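Local coordinates for protein phosphonate monoester hydrolase (Ruegeria pomeroyi, PDB 4UPK) that is a hydrolase of the sulfatase family in the alkaline phosphatase clan, in an assembly of four chains, at residues I398-G403 with G412-P417; A290-G295 with H356-M361; F467-F472 with R507-H512. All blocks are in the same frame, centred on the assembly; numbering follows the deposited sequence.

In the fold
Along the chain, contact 2 comes first, then contact 1, then contact 3, and each closes before the next opens. Contacts 1 and 2 lie on opposite sides of the chain's centre, with centres 36 Å apart. Contact 1 uses helix 394-402, which packs on strands 35-41 and 340-346 of the large mixed sheet, and one loop of contact 2 runs from strand 340-346 to strand 372-375. Contact 3 belongs to the separate four-stranded antiparallel sheet and helix 499-515. Its nearest atoms are about 9 Å from either of the others. Val470 in its strand touches Val363, in the same loop as 356-361, so the smaller sheet packs against the larger part of the fold there.

Contact 1 (I398-G403 with G412-P417); sequences ILDWVG and GRSLRP
The guanidinium of Arg416 has the backbone of Trp401 over one face and the carboxylate of Asp400 at its edge. Trp401 CA sits 3.7 Å above the plane, displaced toward the rim, while the indole only reaches the chain obliquely: Trp401 CD1 is 4.1 Å from Arg416 NE, with ring and guanidinium steeply inclined to each other. At the edge, Arg416 NH1 donates to Asp400 OD1 at 3.1 Å, the N-H...O angle being 151°. This salt bridge is one-sided in its geometry. The oxygen lies almost in the guanidinium plane, yet the nitrogen comes in from well above the carboxylate plane; the two flat groups are turned 66° apart.

The other carboxylate oxygen faces Ser414. Ser414 OG donates to Asp400 OD2 over 2.7 Å, meeting the anti lone pair, the one directed away from OD1. Asp400 can serve both partners because its CG stands anti to the backbone N (chi1 -179°), extending the carboxylate from the helix toward 412-417. Ser414 OG is itself an acceptor: Arg416 N points at it from 3.3 Å in a capping bond at the turn leading into helix 416-419.

Helix 394-402 finishes in a Schellman motif at Gly403, and its Trp401 and Ile398 pack on Val36 and Leu341 of the large sheet. A further tie comes from Thr397, whose OG1 accepts from Leu415 N.

The polar groups thus close a loop that begins and ends on Arg416, running from its amide through the serine hydroxyl to the carboxylate and back to the guanidinium. At this partly exposed surface, the positive charge beside the last turn of helix 394-402 would be expected to suit both Asp400 and the helix's carbonyl end.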
ATOM      1  N   ILE A 398       5.929  23.413 -15.631  1.00 18.10           N
ATOM      2  CA  ILE A 398       6.332  22.263 -16.436  1.00 18.92           C
ATOM      3  C   ILE A 398       5.122  21.424 -16.786  1.00 23.57           C
ATOM      4  O   ILE A 398       4.904  21.167 -17.969  1.00 24.12           O
ATOM      5  CB  ILE A 398       7.479  21.429 -15.759  1.00 21.41           C
ATOM      6  CG1 ILE A 398       8.757  22.287 -15.539  1.00 20.42           C
ATOM      7  CG2 ILE A 398       7.795  20.157 -16.568  1.00 21.43           C
ATOM      8  CD1 ILE A 398       9.652  21.812 -14.361  1.00 21.03           C
ATOM      9  N   LEU A 399       4.310  21.036 -15.764  1.00 19.46           N
ATOM     10  CA  LEU A 399       3.096  20.229 -15.951  1.00 18.57           C
ATOM     11  C   LEU A 399       2.103  20.880 -16.897  1.00 23.18           C
ATOM     12  O   LEU A 399       1.565  20.204 -17.777  1.00 22.38           O
ATOM     13  CB  LEU A 399       2.423  19.861 -14.605  1.00 17.65           C
ATOM     14  CG  LEU A 399       3.245  18.971 -13.644  1.00 20.02           C
ATOM     15  CD1 LEU A 399       2.457  18.694 -12.380  1.00 20.09           C
ATOM     16  CD2 LEU A 399       3.722  17.654 -14.325  1.00 15.29           C
ATOM     17  N   ASP A 400       1.874  22.197 -16.727  1.00 20.62           N
ATOM     18  CA  ASP A 400       0.988  22.988 -17.574  1.00 20.00           C
ATOM     19  C   ASP A 400       1.465  22.875 -19.029  1.00 25.18           C
ATOM     20  O   ASP A 400       0.691  22.453 -19.891  1.00 23.57           O
ATOM     21  CB  ASP A 400       0.985  24.452 -17.085  1.00 21.20           C
ATOM     22  CG  ASP A 400       0.108  25.439 -17.830  1.00 29.47           C
ATOM     23  OD1 ASP A 400      -0.613  25.014 -18.761  1.00 30.15           O
ATOM     24  OD2 ASP A 400       0.144  26.645 -17.481  1.00 32.32           O
ATOM     25  N   TRP A 401       2.766  23.175 -19.277  1.00 23.80           N
ATOM     26  CA  TRP A 401       3.390  23.135 -20.596  1.00 24.93           C
ATOM     27  C   TRP A 401       3.299  21.766 -21.304  1.00 26.90           C
ATOM     28  O   TRP A 401       3.070  21.740 -22.512  1.00 28.24           O
ATOM     29  CB  TRP A 401       4.826  23.672 -20.527  1.00 24.61           C
ATOM     30  CG  TRP A 401       5.459  23.870 -21.866  1.00 27.09           C
ATOM     31  CD1 TRP A 401       5.373  24.977 -22.661  1.00 30.38           C
ATOM     32  CD2 TRP A 401       6.296  22.935 -22.564  1.00 27.29           C
ATOM     33  NE1 TRP A 401       6.108  24.790 -23.811  1.00 30.21           N
ATOM     34  CE2 TRP A 401       6.668  23.537 -23.788  1.00 31.62           C
ATOM     35  CE3 TRP A 401       6.748  21.632 -22.286  1.00 28.80           C
ATOM     36  CZ2 TRP A 401       7.497  22.893 -24.718  1.00 31.63           C
ATOM     37  CZ3 TRP A 401       7.568  20.996 -23.207  1.00 30.84           C
ATOM     38  CH2 TRP A 401       7.937  21.626 -24.407  1.00 31.70           C
ATOM     39  N   VAL A 402       3.425  20.648 -20.564  1.00 20.19           N
ATOM     40  CA  VAL A 402       3.309  19.295 -21.125  1.00 19.89           C
ATOM     41  C   VAL A 402       1.828  18.858 -21.266  1.00 26.32           C
ATOM     42  O   VAL A 402       1.530  17.861 -21.945  1.00 27.10           O
ATOM     43  CB  VAL A 402       4.188  18.222 -20.400  1.00 23.22           C
ATOM     44  CG1 VAL A 402       5.647  18.646 -20.336  1.00 21.99           C
ATOM     45  CG2 VAL A 402       3.665  17.897 -19.000  1.00 23.09           C
ATOM     46  N   GLY A 403       0.929  19.598 -20.611  1.00 22.22           N
ATOM     47  CA  GLY A 403      -0.505  19.335 -20.628  1.00 22.04           C
ATOM     48  C   GLY A 403      -0.938  18.273 -19.640  1.00 27.85           C
ATOM     49  O   GLY A 403      -1.893  17.541 -19.903  1.00 30.31           O
ATOM     50  N   GLY A 412       2.215  26.217  -5.517  1.00 21.52           N
ATOM     51  CA  GLY A 412       2.716  27.073  -6.585  1.00 19.93           C
ATOM     52  C   GLY A 412       1.754  27.240  -7.729  1.00 23.26           C
ATOM     53  O   GLY A 412       0.826  26.448  -7.894  1.00 23.48           O
ATOM     54  N   ARG A 413       1.974  28.285  -8.524  1.00 19.41           N
ATOM     55  CA  ARG A 413       1.156  28.620  -9.677  1.00 19.35           C
ATOM     56  C   ARG A 413       2.026  28.701 -10.934  1.00 24.28           C
ATOM     57  O   ARG A 413       3.156  29.192 -10.885  1.00 22.86           O
ATOM     58  CB  ARG A 413       0.420  29.949  -9.443  1.00 18.66           C
ATOM     59  CG  ARG A 413      -0.669  29.867  -8.371  1.00 21.06           C
ATOM     60  CD  ARG A 413      -1.385  31.187  -8.162  1.00 18.03           C
ATOM     61  NE  ARG A 413      -2.065  31.664  -9.371  1.00 21.89           N
ATOM     62  CZ  ARG A 413      -2.648  32.855  -9.477  1.00 35.64           C
ATOM     63  NH1 ARG A 413      -2.666  33.686  -8.445  1.00 23.42           N
ATOM     64  NH2 ARG A 413      -3.207  33.226 -10.616  1.00 26.05           N
ATOM     65  N   SER A 414       1.490  28.207 -12.053  1.00 21.80           N
ATOM     66  CA  SER A 414       2.159  28.212 -13.354  1.00 21.97           C
ATOM     67  C   SER A 414       2.619  29.615 -13.774  1.00 27.33           C
ATOM     68  O   SER A 414       1.859  30.587 -13.682  1.00 27.42           O
ATOM     69  CB  SER A 414       1.242  27.620 -14.418  1.00 23.70           C
ATOM     70  OG  SER A 414       1.866  27.584 -15.690  1.00 27.05           O
ATOM     71  N   LEU A 415       3.872  29.702 -14.242  1.00 24.15           N
ATOM     72  CA  LEU A 415       4.484  30.932 -14.730  1.00 23.33           C
ATOM     73  C   LEU A 415       4.242  31.121 -16.222  1.00 28.00           C
ATOM     74  O   LEU A 415       4.733  32.096 -16.797  1.00 27.69           O
ATOM     75  CB  LEU A 415       5.993  30.924 -14.445  1.00 22.84           C
ATOM     76  CG  LEU A 415       6.424  30.923 -12.985  1.00 26.09           C
ATOM     77  CD1 LEU A 415       7.930  30.916 -12.884  1.00 24.01           C
ATOM     78  CD2 LEU A 415       5.852  32.110 -12.227  1.00 27.65           C
ATOM     79  N   ARG A 416       3.492  30.191 -16.851  1.00 25.07           N
ATOM     80  CA  ARG A 416       3.170  30.213 -18.274  1.00 25.64           C
ATOM     81  C   ARG A 416       2.593  31.544 -18.784  1.00 30.39           C
ATOM     82  O   ARG A 416       3.121  32.011 -19.795  1.00 30.54           O
ATOM     83  CB  ARG A 416       2.330  29.000 -18.693  1.00 26.91           C
ATOM     84  CG  ARG A 416       2.647  28.518 -20.092  1.00 36.18           C
ATOM     85  CD  ARG A 416       1.842  27.301 -20.425  1.00 39.18           C
ATOM     86  NE  ARG A 416       1.874  27.019 -21.854  1.00 45.10           N
ATOM     87  CZ  ARG A 416       1.216  26.018 -22.427  1.00 71.87           C
ATOM     88  NH1 ARG A 416       0.481  25.189 -21.690  1.00 65.95           N
ATOM     89  NH2 ARG A 416       1.293  25.830 -23.738  1.00 63.61           N
ATOM     90  N   PRO A 417       1.615  32.232 -18.114  1.00 28.39           N
ATOM     91  CA  PRO A 417       1.148  33.553 -18.633  1.00 28.98           C
ATOM     92  C   PRO A 417       2.265  34.585 -18.886  1.00 31.84           C
ATOM     93  O   PRO A 417       2.219  35.294 -19.892  1.00 32.94           O
ATOM     94  CB  PRO A 417       0.171  34.044 -17.547  1.00 30.13           C
ATOM     95  CG  PRO A 417      -0.310  32.805 -16.905  1.00 34.11           C
ATOM     96  CD  PRO A 417       0.860  31.861 -16.894  1.00 29.26           C
TER

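Contact 2 (A290-G295 with H356-M361); sequences ASFVLG and HSWGKM
Phe292 presents one face of its ring to Trp358, whose CB lies over it, 4.1 Å from the ring centroid and 22° off the normal. This is a CH-pi contact, with the methylene displaced toward the CE1 side of the ring; Phe292 CE1 is 3.8 Å from Trp358 CB. Farther along, the indole brings its edge to the same phenyl group: Trp358 CE3 is 3.8 Å from Phe292 CD2 and nearly as close to CE2. The six-membered ring of the tryptophan and the phenyl ring have centroids 5.5 Å apart and planes at 62°, an edge-to-face pair. Trp358 thus uses both its CB and its benzo edge on one partner. With CG beside the backbone N and anti to the carbonyl carbon (chi1 -65°), this torsion turns the benzo edge toward the phenyl face.

At the far end of the phenylalanine, the contact turns to backbone. Phe292 CZ comes within 3.3 Å of Gly359 N, an oblique approach. That amide is spent elsewhere, donating to Glu350 OE2, and the glycine also exchanges a backbone bond with Met351. The phenyl tip therefore abuts a piece of main chain that is already tied down. All three touching residues are buried, and across the contact the interaction is purely one of packing.

The two loops meet against the long helix 303-333: Leu309 touches both aromatic side chains, and Ile306 touches the tryptophan as well. Phe292 is also backbone-bonded to Leu246. Loop 290-295 leads from helix 280-286 toward helix 303-333, whereas 356-361 lies between strands 340-346 and 372-375 of the large mixed sheet, so the aromatic pair joins the helix's approach to a sheet connection.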
ATOM      1  N   ALA A 290      36.535  29.331   7.304  1.00 19.43           N
ATOM      2  CA  ALA A 290      37.188  28.083   7.753  1.00 19.33           C
ATOM      3  C   ALA A 290      36.337  26.828   7.501  1.00 23.71           C
ATOM      4  O   ALA A 290      36.906  25.749   7.289  1.00 26.71           O
ATOM      5  CB  ALA A 290      37.558  28.167   9.225  1.00 20.03           C
ATOM      6  N   SER A 291      34.994  26.953   7.516  1.00 15.77           N
ATOM      7  CA  SER A 291      34.107  25.811   7.258  1.00 15.10           C
ATOM      8  C   SER A 291      33.736  25.673   5.768  1.00 20.23           C
ATOM      9  O   SER A 291      33.147  24.672   5.381  1.00 21.07           O
ATOM     10  CB  SER A 291      32.858  25.876   8.144  1.00 17.27           C
ATOM     11  OG  SER A 291      31.981  26.925   7.760  1.00 23.31           O
ATOM     12  N   PHE A 292      34.086  26.670   4.942  1.00 17.06           N
ATOM     13  CA  PHE A 292      33.789  26.737   3.503  1.00 15.35           C
ATOM     14  C   PHE A 292      34.913  26.235   2.576  1.00 17.72           C
ATOM     15  O   PHE A 292      34.776  26.312   1.350  1.00 13.02           O
ATOM     16  CB  PHE A 292      33.388  28.176   3.127  1.00 15.98           C
ATOM     17  CG  PHE A 292      31.911  28.402   2.978  1.00 15.43           C
ATOM     18  CD1 PHE A 292      31.033  28.071   4.001  1.00 17.09           C
ATOM     19  CD2 PHE A 292      31.393  28.966   1.816  1.00 16.60           C
ATOM     20  CE1 PHE A 292      29.661  28.259   3.851  1.00 17.69           C
ATOM     21  CE2 PHE A 292      30.020  29.166   1.673  1.00 17.90           C
ATOM     22  CZ  PHE A 292      29.166  28.802   2.685  1.00 15.59           C
ATOM     23  N   VAL A 293      36.012  25.719   3.163  1.00 16.05           N
ATOM     24  CA  VAL A 293      37.190  25.198   2.454  1.00 15.91           C
ATOM     25  C   VAL A 293      37.772  24.004   3.254  1.00 21.79           C
ATOM     26  O   VAL A 293      37.491  23.892   4.434  1.00 22.45           O
ATOM     27  CB  VAL A 293      38.296  26.293   2.209  1.00 18.41           C
ATOM     28  CG1 VAL A 293      37.860  27.352   1.205  1.00 16.94           C
ATOM     29  CG2 VAL A 293      38.777  26.929   3.507  1.00 18.61           C
ATOM     30  N   LEU A 294      38.596  23.147   2.619  1.00 20.46           N
ATOM     31  CA  LEU A 294      39.271  22.010   3.275  1.00 21.14           C
ATOM     32  C   LEU A 294      40.797  22.215   3.302  1.00 27.15           C
ATOM     33  O   LEU A 294      41.373  22.601   2.283  1.00 28.48           O
ATOM     34  CB  LEU A 294      38.905  20.650   2.628  1.00 20.59           C
ATOM     35  CG  LEU A 294      37.471  20.112   2.871  1.00 25.76           C
ATOM     36  CD1 LEU A 294      37.307  18.720   2.272  1.00 26.51           C
ATOM     37  CD2 LEU A 294      37.106  20.046   4.376  1.00 26.94           C
ATOM     38  N   GLY A 295      41.413  22.015   4.476  1.00 23.76           N
ATOM     39  CA  GLY A 295      42.857  22.146   4.686  1.00 23.89           C
ATOM     40  C   GLY A 295      43.330  23.391   5.421  1.00 28.93           C
ATOM     41  O   GLY A 295      44.544  23.630   5.519  1.00 29.43           O
ATOM     42  N   HIS A 356      28.417  39.558   7.749  1.00 13.72           N
ATOM     43  CA  HIS A 356      29.375  38.735   8.519  1.00 14.22           C
ATOM     44  C   HIS A 356      28.961  37.264   8.607  1.00 17.51           C
ATOM     45  O   HIS A 356      29.248  36.600   9.601  1.00 18.02           O
ATOM     46  CB  HIS A 356      29.688  39.369   9.893  1.00 14.84           C
ATOM     47  CG  HIS A 356      30.303  40.727   9.787  1.00 18.20           C
ATOM     48  ND1 HIS A 356      31.666  40.886   9.667  1.00 21.15           N
ATOM     49  CD2 HIS A 356      29.717  41.946   9.767  1.00 20.20           C
ATOM     50  CE1 HIS A 356      31.873  42.194   9.600  1.00 20.73           C
ATOM     51  NE2 HIS A 356      30.725  42.871   9.647  1.00 20.72           N
ATOM     52  N   SER A 357      28.285  36.767   7.548  1.00 12.05           N
ATOM     53  CA  SER A 357      27.776  35.412   7.488  1.00 12.59           C
ATOM     54  C   SER A 357      28.023  34.713   6.150  1.00 18.66           C
ATOM     55  O   SER A 357      28.266  35.376   5.139  1.00 19.24           O
ATOM     56  CB  SER A 357      26.305  35.361   7.894  1.00 11.57           C
ATOM     57  OG  SER A 357      25.523  36.116   6.996  1.00 11.12           O
ATOM     58  N   TRP A 358      27.991  33.365   6.169  1.00 13.45           N
ATOM     59  CA  TRP A 358      28.226  32.489   5.030  1.00 11.54           C
ATOM     60  C   TRP A 358      27.122  31.462   5.007  1.00 16.51           C
ATOM     61  O   TRP A 358      26.500  31.204   6.043  1.00 15.86           O
ATOM     62  CB  TRP A 358      29.602  31.815   5.167  1.00 10.61           C
ATOM     63  CG  TRP A 358      30.734  32.795   5.088  1.00 11.35           C
ATOM     64  CD1 TRP A 358      31.168  33.617   6.086  1.00 14.16           C
ATOM     65  CD2 TRP A 358      31.458  33.172   3.913  1.00 11.56           C
ATOM     66  NE1 TRP A 358      32.103  34.492   5.602  1.00 14.63           N
ATOM     67  CE2 TRP A 358      32.342  34.207   4.283  1.00 15.89           C
ATOM     68  CE3 TRP A 358      31.461  32.721   2.577  1.00 12.99           C
ATOM     69  CZ2 TRP A 358      33.242  34.783   3.380  1.00 15.58           C
ATOM     70  CZ3 TRP A 358      32.342  33.304   1.675  1.00 14.46           C
ATOM     71  CH2 TRP A 358      33.212  34.329   2.075  1.00 15.41           C
ATOM     72  N   GLY A 359      26.862  30.904   3.827  1.00 14.37           N
ATOM     73  CA  GLY A 359      25.803  29.923   3.620  1.00 13.38           C
ATOM     74  C   GLY A 359      24.419  30.519   3.406  1.00 18.56           C
ATOM     75  O   GLY A 359      24.269  31.610   2.843  1.00 17.78           O
ATOM     76  N   LYS A 360      23.385  29.798   3.888  1.00 15.87           N
ATOM     77  CA  LYS A 360      21.982  30.177   3.697  1.00 15.68           C
ATOM     78  C   LYS A 360      21.076  29.983   4.937  1.00 19.82           C
ATOM     79  O   LYS A 360      19.871  30.145   4.809  1.00 20.91           O
ATOM     80  CB  LYS A 360      21.428  29.504   2.417  1.00 15.96           C
ATOM     81  CG  LYS A 360      21.475  27.982   2.389  1.00  9.54           C
ATOM     82  CD  LYS A 360      22.833  27.423   2.091  1.00 11.31           C
ATOM     83  CE  LYS A 360      22.753  25.950   1.938  1.00 10.02           C
ATOM     84  NZ  LYS A 360      24.080  25.332   2.150  1.00 24.74           N
ATOM     85  N   MET A 361      21.653  29.669   6.131  1.00 16.66           N
ATOM     86  CA  MET A 361      20.895  29.522   7.393  1.00 17.40           C
ATOM     87  C   MET A 361      20.730  30.904   8.060  1.00 17.61           C
ATOM     88  O   MET A 361      21.325  31.199   9.100  1.00 14.36           O
ATOM     89  CB  MET A 361      21.518  28.483   8.352  1.00 20.75           C
ATOM     90  CG  MET A 361      21.252  27.032   7.937  1.00 25.64           C
ATOM     91  SD  MET A 361      19.522  26.456   7.959  1.00 30.61           S
ATOM     92  CE  MET A 361      19.203  26.465   9.735  1.00 26.94           C
TER

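Contact 3 (F467-F472 with R507-H512); sequences FTLVEF and RQMLRH
Helix 499-515 packs across the four-stranded antiparallel sheet of the C-terminal part of the chain, and in 507-512 Met509 is the side chain that reaches inner strand 467-472; a turn or two earlier Leu502 and Leu505 meet Leu469 and Phe467. The methionine runs straight out from the helix, then bends at its last torsion (chi3 -85°), which turns the methyl toward Leu469. Met509 CE sits 3.9 Å from Leu469 CD2 and 3.8 Å from Leu469 O, touching both side chain and main chain. One atom back, Met509 SD rests 3.6 Å from Glu471 CB and is equally close to its CG.

Leu469 and Glu471 are two apart on the strand, so both point at the helix, while Val470 between them points away. This is the helix-on-sheet layer of the smaller subdomain in sulfatase-like folds, and Ala460 on the neighbouring strand 458-463 also lies against Met509.

Glu471 lends only its aliphatic part to the sulfur. Its OE2 is held by Ser506 of the same helix and makes a salt bridge with Arg507 of the second subunit, placing this layer at a subunit interface where Arg507 reciprocally pairs with the neighbour's Glu471.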
ATOM      1  N   PHE A 467       8.220  46.467   2.750  1.00 17.68           N
ATOM      2  CA  PHE A 467       8.791  45.815   3.918  1.00 16.52           C
ATOM      3  C   PHE A 467       9.112  44.349   3.779  1.00 23.59           C
ATOM      4  O   PHE A 467       8.592  43.654   2.900  1.00 24.61           O
ATOM      5  CB  PHE A 467       7.856  45.990   5.121  1.00 17.35           C
ATOM      6  CG  PHE A 467       7.593  47.398   5.607  1.00 18.23           C
ATOM      7  CD1 PHE A 467       8.448  48.008   6.516  1.00 20.63           C
ATOM      8  CD2 PHE A 467       6.441  48.077   5.231  1.00 19.46           C
ATOM      9  CE1 PHE A 467       8.178  49.294   7.010  1.00 20.35           C
ATOM     10  CE2 PHE A 467       6.172  49.360   5.728  1.00 21.80           C
ATOM     11  CZ  PHE A 467       7.060  49.968   6.595  1.00 19.10           C
ATOM     12  N   THR A 468       9.973  43.871   4.694  1.00 20.76           N
ATOM     13  CA  THR A 468      10.295  42.463   4.899  1.00 19.37           C
ATOM     14  C   THR A 468      10.059  42.219   6.378  1.00 19.58           C
ATOM     15  O   THR A 468      10.603  42.928   7.223  1.00 18.76           O
ATOM     16  CB  THR A 468      11.699  42.066   4.422  1.00 22.61           C
ATOM     17  OG1 THR A 468      11.778  42.256   3.016  1.00 19.96           O
ATOM     18  CG2 THR A 468      12.036  40.600   4.749  1.00 15.93           C
ATOM     19  N   LEU A 469       9.197  41.265   6.668  1.00 14.84           N
ATOM     20  CA  LEU A 469       8.840  40.866   8.016  1.00 13.69           C
ATOM     21  C   LEU A 469       9.395  39.452   8.285  1.00 16.49           C
ATOM     22  O   LEU A 469       9.275  38.568   7.433  1.00 14.86           O
ATOM     23  CB  LEU A 469       7.297  40.891   8.187  1.00 12.89           C
ATOM     24  CG  LEU A 469       6.731  40.219   9.455  1.00 16.45           C
ATOM     25  CD1 LEU A 469       6.860  41.111  10.685  1.00 15.76           C
ATOM     26  CD2 LEU A 469       5.337  39.830   9.250  1.00 19.12           C
ATOM     27  N   VAL A 470       9.999  39.260   9.476  1.00 13.03           N
ATOM     28  CA  VAL A 470      10.497  37.976   9.952  1.00 12.00           C
ATOM     29  C   VAL A 470       9.743  37.665  11.255  1.00 18.53           C
ATOM     30  O   VAL A 470       9.730  38.486  12.168  1.00 17.38           O
ATOM     31  CB  VAL A 470      12.037  37.920  10.135  1.00 14.88           C
ATOM     32  CG1 VAL A 470      12.484  36.574  10.711  1.00 14.37           C
ATOM     33  CG2 VAL A 470      12.780  38.222   8.820  1.00 14.46           C
ATOM     34  N   GLU A 471       9.092  36.485  11.332  1.00 15.79           N
ATOM     35  CA  GLU A 471       8.380  36.050  12.538  1.00 14.51           C
ATOM     36  C   GLU A 471       8.862  34.677  12.960  1.00 16.35           C
ATOM     37  O   GLU A 471       9.010  33.790  12.114  1.00 15.77           O
ATOM     38  CB  GLU A 471       6.862  36.037  12.316  1.00 16.07           C
ATOM     39  CG  GLU A 471       6.257  37.425  12.142  1.00 25.08           C
ATOM     40  CD  GLU A 471       5.879  38.172  13.405  1.00 26.73           C
ATOM     41  OE1 GLU A 471       6.278  37.739  14.513  1.00  6.82           O
ATOM     42  OE2 GLU A 471       5.163  39.191  13.279  1.00  9.90           O
ATOM     43  N   PHE A 472       9.089  34.500  14.264  1.00 13.59           N
ATOM     44  CA  PHE A 472       9.552  33.243  14.879  1.00 13.68           C
ATOM     45  C   PHE A 472       8.419  32.510  15.621  1.00 15.57           C
ATOM     46  O   PHE A 472       7.604  33.153  16.270  1.00 11.91           O
ATOM     47  CB  PHE A 472      10.671  33.551  15.906  1.00 15.92           C
ATOM     48  CG  PHE A 472      11.917  34.129  15.290  1.00 17.28           C
ATOM     49  CD1 PHE A 472      12.055  35.504  15.117  1.00 18.11           C
ATOM     50  CD2 PHE A 472      12.937  33.300  14.843  1.00 19.95           C
ATOM     51  CE1 PHE A 472      13.187  36.032  14.514  1.00 20.91           C
ATOM     52  CE2 PHE A 472      14.082  33.835  14.255  1.00 20.44           C
ATOM     53  CZ  PHE A 472      14.203  35.195  14.104  1.00 19.42           C
ATOM     54  N   ARG A 507      -0.532  40.180  10.028  1.00 15.62           N
ATOM     55  CA  ARG A 507      -1.875  39.658   9.708  1.00 15.45           C
ATOM     56  C   ARG A 507      -1.859  39.078   8.296  1.00 18.66           C
ATOM     57  O   ARG A 507      -2.430  38.003   8.059  1.00 19.19           O
ATOM     58  CB  ARG A 507      -2.976  40.719   9.884  1.00 11.27           C
ATOM     59  CG  ARG A 507      -4.412  40.227   9.572  1.00  8.67           C
ATOM     60  CD  ARG A 507      -5.492  40.781  10.498  1.00  6.32           C
ATOM     61  NE  ARG A 507      -5.110  42.048  11.106  1.00 16.28           N
ATOM     62  CZ  ARG A 507      -4.981  42.243  12.405  1.00 21.61           C
ATOM     63  NH1 ARG A 507      -5.276  41.276  13.260  1.00  9.84           N
ATOM     64  NH2 ARG A 507      -4.561  43.412  12.865  1.00 18.49           N
ATOM     65  N   GLN A 508      -1.148  39.760   7.386  1.00 13.43           N
ATOM     66  CA  GLN A 508      -0.926  39.305   6.014  1.00 13.00           C
ATOM     67  C   GLN A 508      -0.171  37.956   6.022  1.00 14.56           C
ATOM     68  O   GLN A 508      -0.516  37.062   5.254  1.00 16.44           O
ATOM     69  CB  GLN A 508      -0.156  40.380   5.230  1.00 14.58           C
ATOM     70  CG  GLN A 508      -0.072  40.127   3.738  1.00 33.47           C
ATOM     71  CD  GLN A 508       0.119  41.394   2.956  1.00 51.32           C
ATOM     72  OE1 GLN A 508       0.752  42.358   3.418  1.00 47.06           O
ATOM     73  NE2 GLN A 508      -0.419  41.404   1.746  1.00 42.09           N
ATOM     74  N   MET A 509       0.817  37.801   6.922  1.00 10.37           N
ATOM     75  CA  MET A 509       1.570  36.550   7.113  1.00 11.13           C
ATOM     76  C   MET A 509       0.691  35.451   7.702  1.00 15.93           C
ATOM     77  O   MET A 509       0.791  34.298   7.268  1.00 16.13           O
ATOM     78  CB  MET A 509       2.823  36.769   7.980  1.00 13.06           C
ATOM     79  CG  MET A 509       3.657  35.508   8.138  1.00 15.95           C
ATOM     80  SD  MET A 509       5.091  35.650   9.221  1.00 18.28           S
ATOM     81  CE  MET A 509       6.304  36.300   8.039  1.00 12.79           C
ATOM     82  N   LEU A 510      -0.154  35.806   8.711  1.00 13.16           N
ATOM     83  CA  LEU A 510      -1.104  34.899   9.348  1.00 11.25           C
ATOM     84  C   LEU A 510      -2.072  34.364   8.287  1.00 12.62           C
ATOM     85  O   LEU A 510      -2.241  33.150   8.166  1.00 11.73           O
ATOM     86  CB  LEU A 510      -1.875  35.602  10.507  1.00 10.41           C
ATOM     87  CG  LEU A 510      -2.985  34.778  11.198  1.00 12.41           C
ATOM     88  CD1 LEU A 510      -2.398  33.646  12.054  1.00 12.00           C
ATOM     89  CD2 LEU A 510      -3.833  35.632  12.077  1.00 10.61           C
ATOM     90  N   ARG A 511      -2.650  35.269   7.487  1.00  9.61           N
ATOM     91  CA  ARG A 511      -3.581  34.914   6.405  1.00  9.84           C
ATOM     92  C   ARG A 511      -2.944  33.994   5.358  1.00 16.10           C
ATOM     93  O   ARG A 511      -3.625  33.086   4.892  1.00 17.66           O
ATOM     94  CB  ARG A 511      -4.156  36.156   5.725  1.00  7.33           C
ATOM     95  CG  ARG A 511      -5.162  36.898   6.574  1.00 12.68           C
ATOM     96  CD  ARG A 511      -6.023  37.806   5.708  1.00 15.60           C
ATOM     97  NE  ARG A 511      -7.159  38.369   6.438  1.00 21.97           N
ATOM     98  CZ  ARG A 511      -7.324  39.665   6.674  1.00 33.11           C
ATOM     99  NH1 ARG A 511      -6.460  40.549   6.193  1.00 18.64           N
ATOM    100  NH2 ARG A 511      -8.389  40.095   7.335  1.00 18.52           N
ATOM    101  N   HIS A 512      -1.654  34.218   5.000  1.00 11.29           N
ATOM    102  CA  HIS A 512      -0.937  33.390   4.029  1.00 12.54           C
ATOM    103  C   HIS A 512      -0.877  31.922   4.492  1.00 18.53           C
ATOM    104  O   HIS A 512      -1.123  31.028   3.683  1.00 18.17           O
ATOM    105  CB  HIS A 512       0.479  33.943   3.734  1.00 13.05           C
ATOM    106  CG  HIS A 512       1.234  33.094   2.743  1.00 16.19           C
ATOM    107  ND1 HIS A 512       1.049  33.239   1.388  1.00 18.38           N
ATOM    108  CD2 HIS A 512       2.078  32.060   2.953  1.00 17.79           C
ATOM    109  CE1 HIS A 512       1.807  32.315   0.811  1.00 17.82           C
ATOM    110  NE2 HIS A 512       2.449  31.588   1.711  1.00 17.95           N
TER